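Local coordinates for E3 ubiquitin ligase RavN (Legionella pneumophila, PDB 5MIY), which acts as an E3 ubiquitin ligase, an effector of Legionella that probably promotes transfer of ubiquitin to target proteins, at residues Ser88-Gln91 with Val92-Leu95; Arg114-Thr117 with Glu118-Arg122. One frame throughout, in Å; residues are numbered along the deposited sequence.

Contact 1: residues Ser88-Gln91 with Val92-Leu95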
loop_
_atom_site.group_PDB
_atom_site.type_symbol
_atom_site.label_atom_id
_atom_site.label_comp_id
_atom_site.label_asym_id
_atom_site.label_seq_id
_atom_site.Cartn_x
_atom_site.Cartn_y
_atom_site.Cartn_z
ATOM N N SER A 88 2.572 1.057 -15.580
ATOM C CA SER A 88 3.858 0.621 -16.098
ATOM C C SER A 88 5.004 1.225 -15.294
ATOM O O SER A 88 4.835 2.201 -14.558
ATOM C CB SER A 88 4.005 1.033 -17.560
ATOM O OG SER A 88 4.316 2.417 -17.642
ATOM N N LYS A 89 6.194 0.641 -15.469
ATOM C CA LYS A 89 7.389 1.180 -14.824
ATOM C C LYS A 89 7.644 2.619 -15.254
ATOM O O LYS A 89 8.054 3.454 -14.439
ATOM C CB LYS A 89 8.601 0.303 -15.146
ATOM C CG LYS A 89 9.942 0.913 -14.762
ATOM C CD LYS A 89 11.075 -0.093 -14.920
ATOM C CE LYS A 89 11.138 -0.644 -16.336
ATOM N NZ LYS A 89 12.074 -1.802 -16.444
ATOM N N ASP A 90 7.414 2.925 -16.534
ATOM C CA ASP A 90 7.570 4.295 -17.009
ATOM C C ASP A 90 6.603 5.225 -16.292
ATOM O O ASP A 90 6.991 6.295 -15.808
ATOM C CB ASP A 90 7.355 4.359 -18.524
ATOM C CG ASP A 90 8.585 3.940 -19.308
ATOM O OD1 ASP A 90 9.713 4.155 -18.811
ATOM O OD2 ASP A 90 8.422 3.395 -20.423
ATOM N N GLN A 91 5.332 4.819 -16.205
ATOM C CA GLN A 91 4.352 5.607 -15.465
ATOM C C GLN A 91 4.753 5.760 -14.002
ATOM O O GLN A 91 4.574 6.834 -13.415
ATOM C CB GLN A 91 2.967 4.970 -15.588
ATOM C CG GLN A 91 2.352 5.125 -16.975
ATOM C CD GLN A 91 1.155 4.218 -17.191
ATOM O OE1 GLN A 91 1.044 3.160 -16.571
ATOM N NE2 GLN A 91 0.252 4.627 -18.078
ATOM N N VAL A 92 5.304 4.700 -13.395
ATOM C CA VAL A 92 5.783 4.810 -12.019
ATOM C C VAL A 92 6.858 5.884 -11.920
ATOM O O VAL A 92 6.856 6.709 -10.997
ATOM C CB VAL A 92 6.306 3.453 -11.504
ATOM C CG1 VAL A 92 7.012 3.640 -10.177
ATOM C CG2 VAL A 92 5.179 2.446 -11.374
ATOM N N ILE A 93 7.790 5.900 -12.872
ATOM C CA ILE A 93 8.853 6.898 -12.837
ATOM C C ILE A 93 8.279 8.298 -13.027
ATOM O O ILE A 93 8.679 9.243 -12.335
ATOM C CB ILE A 93 9.924 6.574 -13.894
ATOM C CG1 ILE A 93 10.526 5.189 -13.634
ATOM C CG2 ILE A 93 11.014 7.634 -13.895
ATOM C CD1 ILE A 93 11.288 4.630 -14.818
ATOM N N GLU A 94 7.316 8.448 -13.942
ATOM C CA GLU A 94 6.780 9.775 -14.241
ATOM C C GLU A 94 5.964 10.318 -13.075
ATOM O O GLU A 94 6.042 11.510 -12.754
ATOM C CB GLU A 94 5.926 9.725 -15.508
ATOM C CG GLU A 94 6.718 9.459 -16.780
ATOM C CD GLU A 94 5.878 8.815 -17.872
ATOM O OE1 GLU A 94 6.466 8.206 -18.792
ATOM O OE2 GLU A 94 4.631 8.918 -17.810
ATOM N N LEU A 95 5.183 9.455 -12.425
ATOM C CA LEU A 95 4.288 9.907 -11.368
ATOM C C LEU A 95 5.006 10.042 -10.028
ATOM O O LEU A 95 4.758 11.003 -9.291
ATOM C CB LEU A 95 3.103 8.948 -11.251
ATOM C CG LEU A 95 2.192 8.827 -12.477
ATOM C CD1 LEU A 95 1.361 7.550 -12.433
ATOM C CD2 LEU A 95 1.293 10.053 -12.608
#
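Ser88 O accepts from Val92 N and opens the first turn of helix 89-96, whose start is closed by a capping box. Three more backbone bonds of the i to i+4 kind follow: Ile93 N to Lys89 O, Glu94 N to Asp90 O, and Leu95 N to Gln91 O, each 2.9 Å long.

The capping box is made of two reciprocal bonds. Gln91 N donates to Ser88 OG over 3.0 Å and almost straight, at 173°. In return Ser88 N donates to Gln91 OE1 over 2.8 Å, with the donor tilted 22° from the amide carbonyl plane. The Gln91 chain reaches back because CG lies beside its own backbone N (chi1 -72°) and runs on extended. The N-H groups of Ser88 and Gln91 thus each find a side-chain acceptor, and Lys89 N between them donates to Asn34 OD1.

One aliphatic contact joins the two turns. Lys89 and Ile93 lie alongside each other and point the same way, with Lys89 CG 4.0 Å from Ile93 CD1. The Lys89 chain bends at chi3, and NZ forms a salt bridge with Asp101. Outside the segments, buried Val92 rests on Phe36 of strand 35-41, as does Lys89, which seats the helix against the sheet.

Asp90 and Glu94 are exposed. Asp90 OD1 and Glu94 OE1 are 5.2 Å apart and, if both carboxylates are ionised, would probably repel mildly. With CG beside its backbone N, the extended Glu94 chain passes alongside the Asp90 carbonyl, and Glu94 CD lies 3.4 Å from Asp90 O, without a hydrogen bond.

Contact 2: residues Arg114-Thr117 with Glu118-Arg122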
loop_
_atom_site.group_PDB
_atom_site.type_symbol
_atom_site.label_atom_id
_atom_site.label_comp_id
_atom_site.label_asym_id
_atom_site.label_seq_id
_atom_site.Cartn_x
_atom_site.Cartn_y
_atom_site.Cartn_z
ATOM N N ARG A 114 6.463 -14.720 14.295
ATOM C CA ARG A 114 7.551 -15.206 15.141
ATOM C C ARG A 114 7.228 -15.022 16.621
ATOM O O ARG A 114 7.461 -15.930 17.438
ATOM C CB ARG A 114 8.845 -14.477 14.767
ATOM C CG ARG A 114 10.023 -14.758 15.665
ATOM C CD ARG A 114 11.328 -14.336 14.987
ATOM N NE ARG A 114 11.355 -12.902 14.690
ATOM C CZ ARG A 114 11.392 -12.381 13.465
ATOM N NH1 ARG A 114 11.419 -13.175 12.399
ATOM N NH2 ARG A 114 11.409 -11.062 13.304
ATOM N N GLU A 115 6.657 -13.867 16.984
ATOM C CA GLU A 115 6.311 -13.625 18.387
ATOM C C GLU A 115 5.165 -14.516 18.837
ATOM O O GLU A 115 5.170 -15.021 19.971
ATOM C CB GLU A 115 5.953 -12.153 18.607
ATOM C CG GLU A 115 7.166 -11.240 18.602
ATOM C CD GLU A 115 6.810 -9.766 18.699
ATOM O OE1 GLU A 115 5.747 -9.436 19.276
ATOM O OE2 GLU A 115 7.599 -8.937 18.192
ATOM N N LEU A 116 4.171 -14.720 17.970
ATOM C CA LEU A 116 3.090 -15.653 18.293
ATOM C C LEU A 116 3.628 -17.060 18.557
ATOM O O LEU A 116 3.246 -17.715 19.543
ATOM C CB LEU A 116 2.073 -15.666 17.146
ATOM C CG LEU A 116 0.937 -16.677 17.326
ATOM C CD1 LEU A 116 -0.034 -16.163 18.355
ATOM C CD2 LEU A 116 0.237 -16.905 16.003
ATOM N N THR A 117 4.507 -17.545 17.675
ATOM C CA THR A 117 5.083 -18.881 17.827
ATOM C C THR A 117 5.878 -18.997 19.124
ATOM O O THR A 117 5.736 -19.979 19.867
ATOM C CB THR A 117 5.958 -19.201 16.614
ATOM O OG1 THR A 117 5.161 -19.062 15.425
ATOM C CG2 THR A 117 6.491 -20.621 16.704
ATOM N N GLU A 118 6.717 -17.997 19.418
ATOM C CA GLU A 118 7.463 -18.017 20.673
ATOM C C GLU A 118 6.527 -17.983 21.886
ATOM O O GLU A 118 6.762 -18.689 22.885
ATOM C CB GLU A 118 8.447 -16.846 20.711
ATOM C CG GLU A 118 9.189 -16.700 22.030
ATOM C CD GLU A 118 10.242 -15.605 22.004
ATOM O OE1 GLU A 118 11.180 -15.676 22.826
ATOM O OE2 GLU A 118 10.144 -14.684 21.162
ATOM N N ASN A 119 5.451 -17.194 21.813
ATOM C CA ASN A 119 4.502 -17.125 22.928
ATOM C C ASN A 119 3.846 -18.482 23.181
ATOM O O ASN A 119 3.737 -18.930 24.337
ATOM C CB ASN A 119 3.421 -16.065 22.659
ATOM C CG ASN A 119 3.926 -14.642 22.833
ATOM O OD1 ASN A 119 5.045 -14.432 23.286
ATOM N ND2 ASN A 119 3.091 -13.652 22.477
ATOM N N TRP A 120 3.411 -19.165 22.116
ATOM C CA TRP A 120 2.843 -20.505 22.290
ATOM C C TRP A 120 3.870 -21.477 22.867
ATOM O O TRP A 120 3.556 -22.245 23.791
ATOM C CB TRP A 120 2.300 -21.049 20.960
ATOM C CG TRP A 120 0.909 -20.617 20.633
ATOM C CD1 TRP A 120 0.514 -19.844 19.573
ATOM C CD2 TRP A 120 -0.286 -20.932 21.364
ATOM N NE1 TRP A 120 -0.845 -19.665 19.597
ATOM C CE2 TRP A 120 -1.364 -20.313 20.688
ATOM C CE3 TRP A 120 -0.547 -21.657 22.536
ATOM C CZ2 TRP A 120 -2.687 -20.401 21.137
ATOM C CZ3 TRP A 120 -1.875 -21.765 22.979
ATOM C CH2 TRP A 120 -2.925 -21.135 22.275
ATOM N N ALA A 121 5.101 -21.465 22.333
ATOM C CA ALA A 121 6.113 -22.408 22.798
ATOM C C ALA A 121 6.433 -22.195 24.273
ATOM O O ALA A 121 6.567 -23.166 25.036
ATOM C CB ALA A 121 7.384 -22.295 21.952
ATOM N N ARG A 122 6.547 -20.936 24.702
ATOM C CA ARG A 122 6.843 -20.674 26.107
ATOM C C ARG A 122 5.674 -21.074 26.996
ATOM O O ARG A 122 5.874 -21.603 28.100
ATOM C CB ARG A 122 7.199 -19.201 26.309
ATOM C CG ARG A 122 8.560 -18.850 25.754
ATOM C CD ARG A 122 9.078 -17.539 26.317
ATOM N NE ARG A 122 10.342 -17.173 25.693
ATOM C CZ ARG A 122 11.534 -17.506 26.175
ATOM N NH1 ARG A 122 11.620 -18.215 27.292
ATOM N NH2 ARG A 122 12.638 -17.138 25.538
#
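Leu116 and Trp120 sit one turn apart on helix 111-125 and form an i to i+4 apolar pair. This is the closer packed part of the side-chain contact, although both residues also lie on the surface. The two side chains lie alongside each other and point the same way. The leucine meets the pyrrole part of the indole: Leu116 CG is 3.9 Å from Trp120 CD1, and Leu116 CD1 is 3.8 Å from Trp120 NE1. The leucine CG is trans to its backbone N (chi1 176°) and stands out from the helix; from there CD1 turns forward to the indole.

Beneath the side chains the backbone is regular. Glu118 N, Asn119 N, Trp120 N and Ala121 N donate to the carbonyls of Arg114, Glu115, Leu116 and Thr117. The bond from Trp120 N to Leu116 O is 3.0 Å long. Asn119 turns its amide back over the previous turn, with Asn119 CG 3.1 Å from Glu115 O. Thr117 OG1 bonds to Lys113 O, so this hydroxyl also turns back to the helix backbone.

The charged side is looser. Arg114 and Glu115 extend outward, and Arg114 NE stays 6.8 Å from Glu118 OE2. Glu118 forms a salt bridge with Arg122, one turn on. Both are exposed, so solvent would probably screen the pair. Its hydrogen bonds are weak: both Arg122 NE and Arg122 NH2 point at one oxygen, in the plane of the guanidinium at its edge, and Arg122 NE lies 3.3 Å from Glu118 OE1.

In the fold
Contacts 1 and 2 each lie within a single helix and follow one another along the chain. Their centres are about 42 Å apart, on opposite sides of the centre of the chain, and their nearest atoms are about 28 Å apart. The centre of contact 1 is about 16 Å from the centre of the chain, and its helix packs on the four-stranded sheet. That of contact 2 is about 28 Å out, on the C-terminal helix that projects from the globular part. A sulfate, probably from the crystallisation liquor, is about 5 Å from the side chain of Leu95. A sodium ion is about 8 Å from that of Leu116, too far for direct coordination.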